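PDB 6Y0R: chitooligosaccharide oxidase, which catalyses the oxidation of the C1 hydroxyl of chitooligosaccharides to lactones, using a bound flavin and reducing molecular oxygen to hydrogen peroxide. Local coordinates for residues V137-W142 / N325-S330; T153-G158 / H318-G323. One frame throughout, in Å; residues are numbered along the deposited sequence.

Contact 1: V137-W142 / N325-S330; sequences VATELW and NVNPTS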
loop_
_atom_site.group_PDB
_atom_site.type_symbol
_atom_site.label_atom_id
_atom_site.label_comp_id
_atom_site.label_asym_id
_atom_site.label_seq_id
_atom_site.Cartn_x
_atom_site.Cartn_y
_atom_site.Cartn_z
ATOM N N VAL A 137 14.846 1.374 -3.423
ATOM C CA VAL A 137 14.727 2.749 -2.906
ATOM C C VAL A 137 15.532 2.876 -1.617
ATOM O O VAL A 137 16.354 3.829 -1.492
ATOM C CB VAL A 137 13.267 3.141 -2.658
ATOM C CG1 VAL A 137 13.144 4.461 -1.910
ATOM C CG2 VAL A 137 12.540 3.209 -3.988
ATOM N N ALA A 138 15.263 1.985 -0.650
ATOM C CA ALA A 138 15.883 2.111 0.684
ATOM C C ALA A 138 17.408 1.926 0.546
ATOM O O ALA A 138 18.171 2.735 1.125
ATOM C CB ALA A 138 15.326 1.118 1.653
ATOM N N THR A 139 17.828 0.945 -0.253
ATOM C CA THR A 139 19.276 0.646 -0.421
ATOM C C THR A 139 19.972 1.871 -1.025
ATOM O O THR A 139 21.051 2.311 -0.536
ATOM C CB THR A 139 19.473 -0.611 -1.271
ATOM O OG1 THR A 139 18.885 -1.690 -0.541
ATOM C CG2 THR A 139 20.933 -0.921 -1.521
ATOM N N GLU A 140 19.407 2.429 -2.091
ATOM C CA GLU A 140 20.024 3.569 -2.817
ATOM C C GLU A 140 20.030 4.820 -1.961
ATOM O O GLU A 140 21.038 5.510 -1.930
ATOM C CB GLU A 140 19.325 3.852 -4.150
ATOM C CG GLU A 140 19.650 2.815 -5.204
ATOM C CD GLU A 140 21.083 2.861 -5.724
ATOM O OE1 GLU A 140 21.739 3.881 -5.524
ATOM O OE2 GLU A 140 21.523 1.863 -6.346
ATOM N N LEU A 141 18.950 5.150 -1.258
ATOM C CA LEU A 141 18.955 6.380 -0.454
ATOM C C LEU A 141 19.942 6.224 0.701
ATOM O O LEU A 141 20.569 7.210 1.087
ATOM C CB LEU A 141 17.542 6.697 0.036
ATOM C CG LEU A 141 16.552 7.059 -1.060
ATOM C CD1 LEU A 141 15.202 7.374 -0.413
ATOM C CD2 LEU A 141 17.021 8.246 -1.915
ATOM N N TRP A 142 19.992 5.044 1.291
ATOM C CA TRP A 142 20.924 4.755 2.408
ATOM C C TRP A 142 22.362 4.913 1.897
ATOM O O TRP A 142 23.144 5.643 2.534
ATOM C CB TRP A 142 20.671 3.354 2.938
ATOM C CG TRP A 142 21.652 2.916 3.982
ATOM C CD1 TRP A 142 22.623 1.987 3.793
ATOM C CD2 TRP A 142 21.691 3.283 5.369
ATOM N NE1 TRP A 142 23.288 1.769 4.963
ATOM C CE2 TRP A 142 22.727 2.532 5.952
ATOM C CE3 TRP A 142 20.974 4.163 6.177
ATOM C CZ2 TRP A 142 23.086 2.698 7.285
ATOM C CZ3 TRP A 142 21.311 4.306 7.502
ATOM C CH2 TRP A 142 22.342 3.557 8.063
ATOM N N ASN A 325 15.621 -11.006 -1.103
ATOM C CA ASN A 325 16.455 -9.982 -1.765
ATOM C C ASN A 325 15.953 -8.615 -1.316
ATOM O O ASN A 325 14.816 -8.267 -1.650
ATOM C CB ASN A 325 16.439 -10.142 -3.282
ATOM C CG ASN A 325 17.395 -9.246 -4.035
ATOM O OD1 ASN A 325 17.457 -9.317 -5.261
ATOM N ND2 ASN A 325 18.131 -8.390 -3.361
ATOM N N VAL A 326 16.791 -7.875 -0.615
ATOM C CA VAL A 326 16.461 -6.532 -0.075
ATOM C C VAL A 326 16.739 -5.464 -1.136
ATOM O O VAL A 326 16.316 -4.311 -0.919
ATOM C CB VAL A 326 17.204 -6.280 1.243
ATOM C CG1 VAL A 326 16.821 -4.953 1.849
ATOM C CG2 VAL A 326 16.914 -7.418 2.208
ATOM N N ASN A 327 17.355 -5.827 -2.257
ATOM C CA ASN A 327 17.648 -4.845 -3.320
ATOM C C ASN A 327 17.223 -5.378 -4.678
ATOM O O ASN A 327 18.037 -5.511 -5.594
ATOM C CB ASN A 327 19.090 -4.382 -3.254
ATOM C CG ASN A 327 19.390 -3.279 -4.245
ATOM O OD1 ASN A 327 18.521 -2.495 -4.626
ATOM N ND2 ASN A 327 20.623 -3.232 -4.716
ATOM N N PRO A 328 15.933 -5.718 -4.871
ATOM C CA PRO A 328 15.511 -6.315 -6.138
ATOM C C PRO A 328 15.367 -5.285 -7.264
ATOM O O PRO A 328 14.722 -4.264 -7.083
ATOM C CB PRO A 328 14.161 -6.947 -5.766
ATOM C CG PRO A 328 13.632 -6.027 -4.709
ATOM C CD PRO A 328 14.839 -5.592 -3.905
ATOM N N THR A 329 16.026 -5.539 -8.388
ATOM C CA THR A 329 15.909 -4.711 -9.607
ATOM C C THR A 329 15.657 -5.582 -10.844
ATOM O O THR A 329 15.319 -4.995 -11.883
ATOM C CB THR A 329 17.143 -3.832 -9.794
ATOM O OG1 THR A 329 18.250 -4.727 -9.911
ATOM C CG2 THR A 329 17.375 -2.882 -8.646
ATOM N N SER A 330 15.848 -6.897 -10.784
ATOM C CA SER A 330 15.795 -7.766 -11.987
ATOM C C SER A 330 14.399 -7.748 -12.604
ATOM O O SER A 330 13.398 -7.822 -11.873
ATOM C CB SER A 330 16.178 -9.171 -11.690
ATOM O OG SER A 330 16.134 -9.935 -12.889
HETATM O O HOH W 1 21.396 -1.250 -6.696
#

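Contact 2: T153-G158 / H318-G323; sequences TCPGVG and HFAGAG. With FAD (flavin-adenine dinucleotide), chain B.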
loop_
_atom_site.group_PDB
_atom_site.type_symbol
_atom_site.label_atom_id
_atom_site.label_comp_id
_atom_site.label_asym_id
_atom_site.label_seq_id
_atom_site.Cartn_x
_atom_site.Cartn_y
_atom_site.Cartn_z
ATOM N N THR A 153 7.144 -2.313 4.525
ATOM C CA THR A 153 8.168 -3.351 4.686
ATOM C C THR A 153 8.192 -4.264 3.477
ATOM O O THR A 153 9.134 -4.919 3.243
ATOM C CB THR A 153 7.911 -4.171 5.946
ATOM O OG1 THR A 153 6.619 -4.738 5.802
ATOM C CG2 THR A 153 7.972 -3.337 7.202
ATOM N N CYS A 154 7.254 -4.412 2.604
ATOM C CA CYS A 154 7.862 -5.459 1.674
ATOM C C CYS A 154 8.969 -5.018 0.659
ATOM O O CYS A 154 8.666 -4.156 -0.133
ATOM C CB CYS A 154 6.623 -5.966 1.005
ATOM S SG CYS A 154 5.611 -6.737 2.274
ATOM N N PRO A 155 10.259 -5.520 0.521
ATOM C CA PRO A 155 11.237 -4.895 -0.389
ATOM C C PRO A 155 10.923 -4.989 -1.898
ATOM O O PRO A 155 11.416 -4.150 -2.707
ATOM C CB PRO A 155 12.574 -5.622 -0.162
ATOM C CG PRO A 155 12.151 -6.919 0.496
ATOM C CD PRO A 155 10.885 -6.615 1.276
ATOM N N GLY A 156 10.024 -5.916 -2.241
ATOM C CA GLY A 156 9.634 -6.154 -3.641
ATOM C C GLY A 156 8.535 -5.235 -4.113
ATOM O O GLY A 156 8.223 -5.248 -5.303
ATOM N N VAL A 157 7.890 -4.517 -3.201
ATOM C CA VAL A 157 6.749 -3.640 -3.559
ATOM C C VAL A 157 7.254 -2.516 -4.452
ATOM O O VAL A 157 8.319 -1.955 -4.222
ATOM C CB VAL A 157 6.065 -3.101 -2.294
ATOM C CG1 VAL A 157 5.195 -1.890 -2.574
ATOM C CG2 VAL A 157 5.306 -4.203 -1.617
ATOM N N GLY A 158 6.477 -2.168 -5.473
ATOM C CA GLY A 158 6.859 -1.025 -6.301
ATOM C C GLY A 158 6.591 0.283 -5.596
ATOM O O GLY A 158 5.527 0.427 -4.996
ATOM N N HIS A 318 15.649 -6.441 8.428
ATOM C CA HIS A 318 14.994 -7.291 9.437
ATOM C C HIS A 318 13.564 -7.579 8.992
ATOM O O HIS A 318 13.150 -8.724 9.027
ATOM C CB HIS A 318 15.011 -6.617 10.805
ATOM C CG HIS A 318 14.112 -7.286 11.780
ATOM N ND1 HIS A 318 14.394 -8.550 12.280
ATOM C CD2 HIS A 318 12.952 -6.880 12.363
ATOM C CE1 HIS A 318 13.447 -8.890 13.142
ATOM N NE2 HIS A 318 12.554 -7.887 13.221
ATOM N N PHE A 319 12.842 -6.557 8.559
ATOM C CA PHE A 319 11.402 -6.707 8.207
ATOM C C PHE A 319 11.218 -7.297 6.812
ATOM O O PHE A 319 10.057 -7.638 6.487
ATOM C CB PHE A 319 10.654 -5.390 8.395
ATOM C CG PHE A 319 10.324 -5.042 9.820
ATOM C CD1 PHE A 319 9.456 -5.841 10.551
ATOM C CD2 PHE A 319 10.878 -3.945 10.449
ATOM C CE1 PHE A 319 9.166 -5.552 11.874
ATOM C CE2 PHE A 319 10.569 -3.640 11.762
ATOM C CZ PHE A 319 9.704 -4.445 12.475
ATOM N N ALA A 320 12.254 -7.423 5.997
ATOM C CA ALA A 320 12.154 -8.052 4.661
ATOM C C ALA A 320 11.922 -9.548 4.856
ATOM O O ALA A 320 11.232 -10.148 4.015
ATOM C CB ALA A 320 13.378 -7.780 3.827
ATOM N N GLY A 321 12.483 -10.096 5.927
ATOM C CA GLY A 321 12.413 -11.535 6.220
ATOM C C GLY A 321 13.695 -12.228 5.809
ATOM O O GLY A 321 14.359 -11.767 4.863
ATOM N N ALA A 322 14.040 -13.303 6.508
ATOM C CA ALA A 322 15.209 -14.167 6.209
ATOM C C ALA A 322 15.220 -14.561 4.724
ATOM O O ALA A 322 14.188 -15.029 4.244
ATOM C CB ALA A 322 15.144 -15.389 7.098
ATOM N N GLY A 323 16.338 -14.358 4.019
ATOM C CA GLY A 323 16.569 -14.906 2.665
ATOM C C GLY A 323 15.811 -14.196 1.549
ATOM O O GLY A 323 15.786 -14.732 0.417
HETATM P PA FAD B . 1.112 -2.520 -8.987
HETATM O O1A FAD B . 0.268 -3.728 -9.034
HETATM O O2A FAD B . 2.174 -2.318 -9.992
HETATM O O5B FAD B . 0.208 -1.209 -8.988
HETATM C C5B FAD B . -0.749 -0.944 -7.962
HETATM C C4B FAD B . -1.759 0.071 -8.466
HETATM O O4B FAD B . -1.085 1.327 -8.739
HETATM C C3B FAD B . -2.493 -0.255 -9.783
HETATM O O3B FAD B . -3.767 0.401 -9.831
HETATM C C2B FAD B . -1.569 0.356 -10.827
HETATM O O2B FAD B . -2.181 0.592 -12.098
HETATM C C1B FAD B . -1.152 1.622 -10.130
HETATM N N9A FAD B . 0.137 2.151 -10.548
HETATM C C8A FAD B . 1.358 1.572 -10.324
HETATM N N7A FAD B . 2.357 2.287 -10.827
HETATM C C5A FAD B . 1.739 3.384 -11.415
HETATM C C6A FAD B . 2.247 4.494 -12.117
HETATM N N6A FAD B . 3.559 4.671 -12.295
HETATM N N1A FAD B . 1.366 5.407 -12.614
HETATM C C2A FAD B . 0.054 5.167 -12.421
HETATM N N3A FAD B . -0.538 4.171 -11.754
HETATM C C4A FAD B . 0.365 3.296 -11.272
HETATM N N1 FAD B . 1.402 -1.682 1.748
HETATM C C2 FAD B . 1.695 -0.845 2.754
HETATM O O2 FAD B . 1.137 0.310 2.828
HETATM N N3 FAD B . 2.622 -1.212 3.687
HETATM C C4 FAD B . 3.290 -2.425 3.669
HETATM O O4 FAD B . 4.134 -2.694 4.541
HETATM C C4X FAD B . 3.008 -3.323 2.611
HETATM N N5 FAD B . 3.675 -4.476 2.531
HETATM C C5X FAD B . 3.471 -5.259 1.416
HETATM C C6 FAD B . 4.223 -6.455 1.264
HETATM C C7 FAD B . 4.030 -7.280 0.168
HETATM C C7M FAD B . 4.815 -8.570 0.026
HETATM C C8 FAD B . 3.093 -6.886 -0.873
HETATM C C8M FAD B . 2.912 -7.668 -2.159
HETATM C C9 FAD B . 2.326 -5.718 -0.681
HETATM C C9A FAD B . 2.498 -4.905 0.448
HETATM N N10 FAD B . 1.757 -3.720 0.600
HETATM C C10 FAD B . 2.012 -2.862 1.676
HETATM C "C1'" FAD B . 0.721 -3.327 -0.359
HETATM C "C2'" FAD B . 1.286 -2.401 -1.439
HETATM O "O2'" FAD B . 1.467 -1.079 -0.928
HETATM C "C3'" FAD B . 0.312 -2.386 -2.590
HETATM O "O3'" FAD B . 0.225 -3.753 -3.055
HETATM C "C4'" FAD B . 0.802 -1.436 -3.684
HETATM O "O4'" FAD B . -0.293 -0.911 -4.456
HETATM C "C5'" FAD B . 1.764 -2.166 -4.578
HETATM O "O5'" FAD B . 2.400 -1.261 -5.501
HETATM P P FAD B . 3.064 -1.890 -6.794
HETATM O O1P FAD B . 3.668 -0.793 -7.589
HETATM O O2P FAD B . 3.924 -3.055 -6.466
HETATM O O3P FAD B . 1.764 -2.537 -7.513
HETATM O O HOH W 2 8.088 -7.705 4.488
#

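Contact 1: V137-W142 / N325-S330
Thr139 and Asn327 carry this small surface contact, and their side chains cross at about a right angle. Thr139 points from its helix toward the loop 325-330. Its methyl CG2 lies 3.9 Å from Asn327 CG, so the threonine packs against the amide carbon. Its hydroxyl OG1 comes alongside the base of the same side chain, 3.8 Å from Asn327 CB. That hydroxyl is hydrogen-bonded to the backbone O of Gly135, one turn earlier in the helix. The torsion of Thr139 (chi1 -63°) sets OG1 beside its own backbone N and leaves the methyl to meet the amide. Val326 adds a little, with its carbonyl O 3.7 Å from Thr139 OG1.

Both ends of the Asn327 amide are tied to the helix. OD1 is hydrogen-bonded to ND1 of His136. Asn327 ND2 gives a hydrogen bond to a water at 2.9 Å, and that water donates to Glu140 OE2 at 3.1 Å. These two links should limit rotation of the amide.

The loop 325-330 follows helix 312-320 and leads towards strand 338-346. It rests on helix 134-145, while Met313 of helix 312-320 touches both Thr139 and Val326.

Contact 2: T153-G158 / H318-G323
Thr153 lays its methyl CG2 against the base of the Phe319 side chain, 3.6 Å from Phe319 CB. The same methyl lies 3.9 Å from Phe319 CG, and the ring itself leads away from the loop. His318 covers one ring face, with its CD2 over the centre. Met170 touches both Thr153 and Phe319.

Next to this pair, Pro155 meets Ala320 through apolar atoms alone. Pro155 CG is 3.7 Å from Ala320 CB, and CD of the proline ring packs on the same methyl. A water bridges the two backbones. It donates to Phe319 O at 2.8 Å and only weakly to Thr153 O.

The other side of the loop holds the flavin. The backbone N of Thr153 gives a hydrogen bond to FAD O4 at 3.0 Å, with an N-H...O angle of 158°. The hydroxyl OG1 adds a weak bond to the same oxygen. A chi1 of 59° places OG1 near O4 and turns the methyl to Phe319. Cys154 SG is bonded covalently to FAD C6. A type I beta turn runs from Cys154 to Val157. Val157 CG2 packs 3.5 Å from FAD C9, and the same side chain touches His94. Gly158 is at the N-cap of helix 159-165, and its backbone N-H donates to the phosphate oxygen FAD O2P, with Gly158 N at 2.9 Å.

The loop thus carries one of the two attachments of a bicovalent flavin in a PCMH-type oxidase, and His94 is probably the other.

How the contacts relate
Contact 1 and contact 2 lie side by side, their centres 10 Å apart. Both segments of contact 2 fall between those of contact 1 in the sequence. Both join the FAD-binding part of the chain to helix 312-320 or the loop that follows it. They touch chiefly at Pro155. Pro155 O, a backbone atom, lies 3.5 Å from Pro328 CG, and Pro155 CG lies 3.7 Å from the backbone Asn325 O. Val326 CG2 also packs on Ala320 CB at 3.9 Å. Segment 153-158 bonds directly to the flavin, whereas the side chain of Val326 stays about 12 Å from FAD between nearest atoms. Contact 1 is thus an outer layer beside the cofactor-bearing loop.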